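PDB 1YT8: thiosulfate sulfurtransferase from Pseudomonas aeruginosa, which probably transfers sulfur from thiosulfate to cyanide, the rhodanese reaction, and carries four rhodanese-like domains in a single chain. Local coordinates for residues Pro65-Asp70 and Ala92-Gly97; Leu174-Ala179 and Gly241-Asp246. All blocks are in the same frame, centred on the assembly; numbering follows the deposited sequence.

Contact 1: Pro65-Asp70 and Ala92-Gly97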
loop_
_atom_site.group_PDB
_atom_site.type_symbol
_atom_site.label_atom_id
_atom_site.label_comp_id
_atom_site.label_asym_id
_atom_site.label_seq_id
_atom_site.Cartn_x
_atom_site.Cartn_y
_atom_site.Cartn_z
ATOM N N PRO A 65 15.496 -7.754 -12.933
ATOM C CA PRO A 65 15.529 -9.176 -12.572
ATOM C C PRO A 65 14.306 -9.479 -11.701
ATOM O O PRO A 65 14.251 -9.079 -10.537
ATOM C CB PRO A 65 16.832 -9.303 -11.790
ATOM C CG PRO A 65 17.703 -8.246 -12.416
ATOM C CD PRO A 65 16.747 -7.085 -12.533
ATOM N N ILE A 66 13.324 -10.168 -12.270
ATOM C CA ILE A 66 12.110 -10.508 -11.536
ATOM C C ILE A 66 12.112 -11.977 -11.137
ATOM O O ILE A 66 12.371 -12.851 -11.962
ATOM C CB ILE A 66 10.847 -10.266 -12.388
ATOM C CG1 ILE A 66 10.760 -8.801 -12.802
ATOM C CG2 ILE A 66 9.595 -10.674 -11.602
ATOM C CD1 ILE A 66 9.679 -8.541 -13.832
ATOM N N THR A 67 11.822 -12.239 -9.867
ATOM C CA THR A 67 11.758 -13.605 -9.360
ATOM C C THR A 67 10.394 -13.786 -8.693
ATOM O O THR A 67 10.100 -13.148 -7.680
ATOM C CB THR A 67 12.878 -13.884 -8.325
ATOM O OG1 THR A 67 14.163 -13.689 -8.935
ATOM C CG2 THR A 67 12.787 -15.320 -7.816
ATOM N N VAL A 68 9.560 -14.646 -9.272
ATOM C CA VAL A 68 8.228 -14.901 -8.729
ATOM C C VAL A 68 8.199 -16.189 -7.909
ATOM O O VAL A 68 9.025 -17.081 -8.104
ATOM C CB VAL A 68 7.165 -15.011 -9.857
ATOM C CG1 VAL A 68 7.069 -13.697 -10.619
ATOM C CG2 VAL A 68 7.526 -16.140 -10.808
ATOM N N TYR A 69 7.245 -16.291 -6.989
ATOM C CA TYR A 69 7.136 -17.494 -6.174
ATOM C C TYR A 69 5.763 -17.636 -5.533
ATOM O O TYR A 69 4.989 -16.683 -5.463
ATOM C CB TYR A 69 8.203 -17.485 -5.066
ATOM C CG TYR A 69 7.860 -16.613 -3.862
ATOM C CD1 TYR A 69 7.139 -17.130 -2.779
ATOM C CD2 TYR A 69 8.215 -15.263 -3.826
ATOM C CE1 TYR A 69 6.778 -16.324 -1.692
ATOM C CE2 TYR A 69 7.855 -14.443 -2.742
ATOM C CZ TYR A 69 7.136 -14.981 -1.683
ATOM O OH TYR A 69 6.756 -14.178 -0.625
ATOM N N ASP A 70 5.475 -18.852 -5.087
ATOM C CA ASP A 70 4.246 -19.172 -4.373
ATOM C C ASP A 70 4.656 -20.315 -3.460
ATOM O O ASP A 70 5.848 -20.523 -3.242
ATOM C CB ASP A 70 3.107 -19.600 -5.312
ATOM C CG ASP A 70 3.470 -20.774 -6.211
ATOM O OD1 ASP A 70 4.397 -21.547 -5.888
ATOM O OD2 ASP A 70 2.794 -20.928 -7.249
ATOM N N ALA A 92 12.336 -15.193 -13.540
ATOM C CA ALA A 92 12.739 -16.473 -12.980
ATOM C C ALA A 92 11.799 -16.920 -11.872
ATOM O O ALA A 92 11.036 -16.122 -11.324
ATOM C CB ALA A 92 14.159 -16.380 -12.441
ATOM N N LEU A 93 11.856 -18.209 -11.558
ATOM C CA LEU A 93 11.052 -18.789 -10.490
ATOM C C LEU A 93 12.010 -18.978 -9.323
ATOM O O LEU A 93 13.174 -19.309 -9.534
ATOM C CB LEU A 93 10.510 -20.157 -10.907
ATOM C CG LEU A 93 9.636 -20.244 -12.159
ATOM C CD1 LEU A 93 9.376 -21.712 -12.500
ATOM C CD2 LEU A 93 8.332 -19.507 -11.922
ATOM N N LEU A 94 11.532 -18.754 -8.103
ATOM C CA LEU A 94 12.365 -18.938 -6.919
ATOM C C LEU A 94 12.476 -20.438 -6.669
ATOM O O LEU A 94 11.465 -21.128 -6.550
ATOM C CB LEU A 94 11.729 -18.270 -5.699
ATOM C CG LEU A 94 12.450 -18.482 -4.362
ATOM C CD1 LEU A 94 13.809 -17.799 -4.394
ATOM C CD2 LEU A 94 11.605 -17.920 -3.232
ATOM N N ASP A 95 13.703 -20.938 -6.589
ATOM C CA ASP A 95 13.936 -22.359 -6.367
ATOM C C ASP A 95 13.239 -22.871 -5.107
ATOM O O ASP A 95 13.525 -22.422 -3.997
ATOM C CB ASP A 95 15.441 -22.624 -6.279
ATOM C CG ASP A 95 15.768 -24.096 -6.152
ATOM O OD1 ASP A 95 15.329 -24.879 -7.016
ATOM O OD2 ASP A 95 16.471 -24.468 -5.191
ATOM N N GLY A 96 12.315 -23.811 -5.292
ATOM C CA GLY A 96 11.592 -24.380 -4.166
ATOM C C GLY A 96 10.469 -23.511 -3.627
ATOM O O GLY A 96 9.790 -23.889 -2.670
ATOM N N GLY A 97 10.266 -22.347 -4.235
ATOM C CA GLY A 97 9.217 -21.455 -3.773
ATOM C C GLY A 97 9.443 -21.014 -2.338
ATOM O O GLY A 97 10.586 -20.927 -1.884
#

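Contact 2: Leu174-Ala179 and Gly241-Asp246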
loop_
_atom_site.group_PDB
_atom_site.type_symbol
_atom_site.label_atom_id
_atom_site.label_comp_id
_atom_site.label_asym_id
_atom_site.label_seq_id
_atom_site.Cartn_x
_atom_site.Cartn_y
_atom_site.Cartn_z
ATOM N N LEU A 174 2.690 16.210 9.320
ATOM C CA LEU A 174 3.051 16.583 10.688
ATOM C C LEU A 174 4.000 17.769 10.859
ATOM O O LEU A 174 3.653 18.750 11.520
ATOM C CB LEU A 174 3.596 15.357 11.431
ATOM C CG LEU A 174 2.526 14.297 11.742
ATOM C CD1 LEU A 174 3.193 13.014 12.196
ATOM C CD2 LEU A 174 1.576 14.817 12.823
ATOM N N VAL A 175 5.189 17.695 10.274
ATOM C CA VAL A 175 6.148 18.787 10.408
ATOM C C VAL A 175 5.637 20.072 9.757
ATOM O O VAL A 175 5.929 21.176 10.222
ATOM C CB VAL A 175 7.510 18.387 9.796
ATOM C CG1 VAL A 175 8.489 19.553 9.859
ATOM C CG2 VAL A 175 8.072 17.194 10.560
ATOM N N LEU A 176 4.854 19.927 8.695
ATOM C CA LEU A 176 4.312 21.083 7.984
ATOM C C LEU A 176 3.164 21.804 8.698
ATOM O O LEU A 176 3.080 23.031 8.653
ATOM C CB LEU A 176 3.827 20.662 6.593
ATOM C CG LEU A 176 3.198 21.737 5.690
ATOM C CD1 LEU A 176 4.256 22.750 5.267
ATOM C CD2 LEU A 176 2.594 21.080 4.454
ATOM N N ARG A 177 2.290 21.051 9.361
ATOM C CA ARG A 177 1.121 21.643 10.015
ATOM C C ARG A 177 1.177 21.879 11.522
ATOM O O ARG A 177 0.363 22.638 12.047
ATOM C CB ARG A 177 -0.107 20.772 9.742
ATOM C CG ARG A 177 -0.196 20.219 8.329
ATOM C CD ARG A 177 -0.696 21.243 7.337
ATOM N NE ARG A 177 -0.672 20.701 5.982
ATOM C CZ ARG A 177 -1.109 21.348 4.906
ATOM N NH1 ARG A 177 -1.613 22.569 5.024
ATOM N NH2 ARG A 177 -1.023 20.779 3.709
ATOM N N VAL A 178 2.120 21.245 12.213
ATOM C CA VAL A 178 2.187 21.351 13.672
ATOM C C VAL A 178 2.230 22.745 14.297
ATOM O O VAL A 178 1.628 22.968 15.350
ATOM C CB VAL A 178 3.366 20.509 14.246
ATOM C CG1 VAL A 178 4.698 21.139 13.889
ATOM C CG2 VAL A 178 3.214 20.369 15.761
ATOM N N ALA A 179 2.922 23.685 13.664
ATOM C CA ALA A 179 3.011 25.035 14.220
ATOM C C ALA A 179 1.650 25.735 14.290
ATOM O O ALA A 179 1.434 26.596 15.142
ATOM C CB ALA A 179 3.990 25.874 13.405
ATOM N N GLY A 241 -5.391 22.456 8.816
ATOM C CA GLY A 241 -5.856 23.470 7.892
ATOM C C GLY A 241 -4.709 24.045 7.087
ATOM O O GLY A 241 -3.568 23.579 7.187
ATOM N N ALA A 242 -5.016 25.051 6.278
ATOM C CA ALA A 242 -4.008 25.717 5.468
ATOM C C ALA A 242 -3.089 26.450 6.436
ATOM O O ALA A 242 -3.520 26.869 7.513
ATOM C CB ALA A 242 -4.673 26.705 4.517
ATOM N N ILE A 243 -1.827 26.602 6.062
ATOM C CA ILE A 243 -0.871 27.280 6.927
ATOM C C ILE A 243 -0.377 28.577 6.303
ATOM O O ILE A 243 -0.574 28.815 5.109
ATOM C CB ILE A 243 0.349 26.385 7.216
ATOM C CG1 ILE A 243 1.102 26.098 5.916
ATOM C CG2 ILE A 243 -0.109 25.077 7.854
ATOM C CD1 ILE A 243 2.432 25.409 6.124
ATOM N N SER A 244 0.260 29.412 7.119
ATOM C CA SER A 244 0.791 30.682 6.643
ATOM C C SER A 244 2.156 30.436 6.016
ATOM O O SER A 244 2.783 29.402 6.257
ATOM C CB SER A 244 0.932 31.677 7.800
ATOM O OG SER A 244 1.994 31.310 8.663
ATOM N N GLN A 245 2.612 31.384 5.207
ATOM C CA GLN A 245 3.907 31.263 4.556
ATOM C C GLN A 245 5.027 31.274 5.589
ATOM O O GLN A 245 6.059 30.628 5.404
ATOM C CB GLN A 245 4.103 32.401 3.553
ATOM C CG GLN A 245 3.309 32.223 2.271
ATOM C CD GLN A 245 3.657 30.927 1.560
ATOM O OE1 GLN A 245 4.818 30.675 1.239
ATOM N NE2 GLN A 245 2.650 30.097 1.314
ATOM N N ASP A 246 4.815 32.003 6.680
ATOM C CA ASP A 246 5.806 32.092 7.748
ATOM C C ASP A 246 6.031 30.693 8.312
ATOM O O ASP A 246 7.165 30.227 8.429
ATOM C CB ASP A 246 5.305 33.031 8.849
ATOM C CG ASP A 246 6.398 33.421 9.837
ATOM O OD1 ASP A 246 6.896 32.532 10.566
ATOM O OD2 ASP A 246 6.758 34.621 9.881
#

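Contact 1: Pro65-Asp70 and Ala92-Gly97
Val68 uses both of its backbone polar groups on the neighbouring strand: its N donates to Ala92 O at 2.9 Å, and its O accepts from Leu94 N at 3.0 Å. A third bond, Ala92 N to Ile66 O at 2.8 Å, is more bent, 141° at the hydrogen. Two of these acceptors also receive weaker CA-H contacts, Thr67 CA on Ala92 O and Leu93 CA on Val68 O, while Ile66 O takes a second true bond from Arg9 NH2. The strands are 66-69 and 91-94, adjacent and parallel in the five-stranded sheet of the first rhodanese-like domain, where helix 75-85 makes the crossover of the beta-alpha-beta unit. On the sheet face under helix 75-85, Val68 CG2 meets Leu93 CD2 at 3.6 Å, with Ala76, Ala80 and Leu83 packed against the pair. On the other face Thr67 CG2, anti to the backbone N, lies 3.8 Å from Leu94 CB, and OG1 is hydrogen-bonded to Arg9 NE. Tyr69 and Leu94 run side by side, CB to CB 3.7 Å. Past strand 91-94, Gly97 N closes a type II turn on Leu94 O. Asp70 OD2 accepts a hydrogen bond from Ala76 N in helix 75-85, and OD1 one from Gly72 N.

Contact 2: Leu174-Ala179 and Gly241-Asp246
Ile243 puts its CD1 methyl against Leu176 CD1 at 3.3 Å, a tight carbon pair, with the two side chains crossing at about a right angle. The same methyl lies 3.5 Å from Leu176 O. CG1 of Ile243 lies between the backbone N and the carbonyl carbon (chi1 64°), while CG2, anti to the carbonyl carbon, sits 3.9 Å from Arg177 CD, which a bend at chi2 (-79°) puts there. At the far end of the arginine, Arg177 NH1 gives a weak hydrogen bond to Gly241 O, 3.1 Å long and bent to 129° at the hydrogen. Helix 174-181 follows strand 167-168 in the second rhodanese-like domain, and the contact joins the Leu176-Arg177 side of the helix to the extended approach to helix 245-262, the long helix that leads into the third domain. The guanidinium is placed from several sides: its NE forms a salt bridge with Glu173 OE1, and Leu176 CD2 lies 3.3 Å above its plane, offset toward the rim. Arg334 of helix 334-344 touches both Leu176 and Arg177, while Phe240 packs on Arg177. Beyond Ile243, Ser244 takes the N-cap position of helix 245-262, and its backbone N is held by Glu180 OE2.

How the contacts relate
Contact 1 closes in the chain before contact 2 opens, and the two lie on opposite sides of the chain's centre, with their own centres 46 Å apart and nearest atoms about 30 Å apart. They share no sheet. Contact 1 is internal to the first rhodanese-like domain, pairing strands 66-69 and 91-94 of a parallel sheet whose 1-5-4-2-3 strand order recurs in three further sheets along the chain. Contact 2 instead ties helix 174-181 of the second domain to the segment entering helix 245-262, ahead of the third sheet. One therefore belongs to the repeated fold itself, the other to how successive copies are connected.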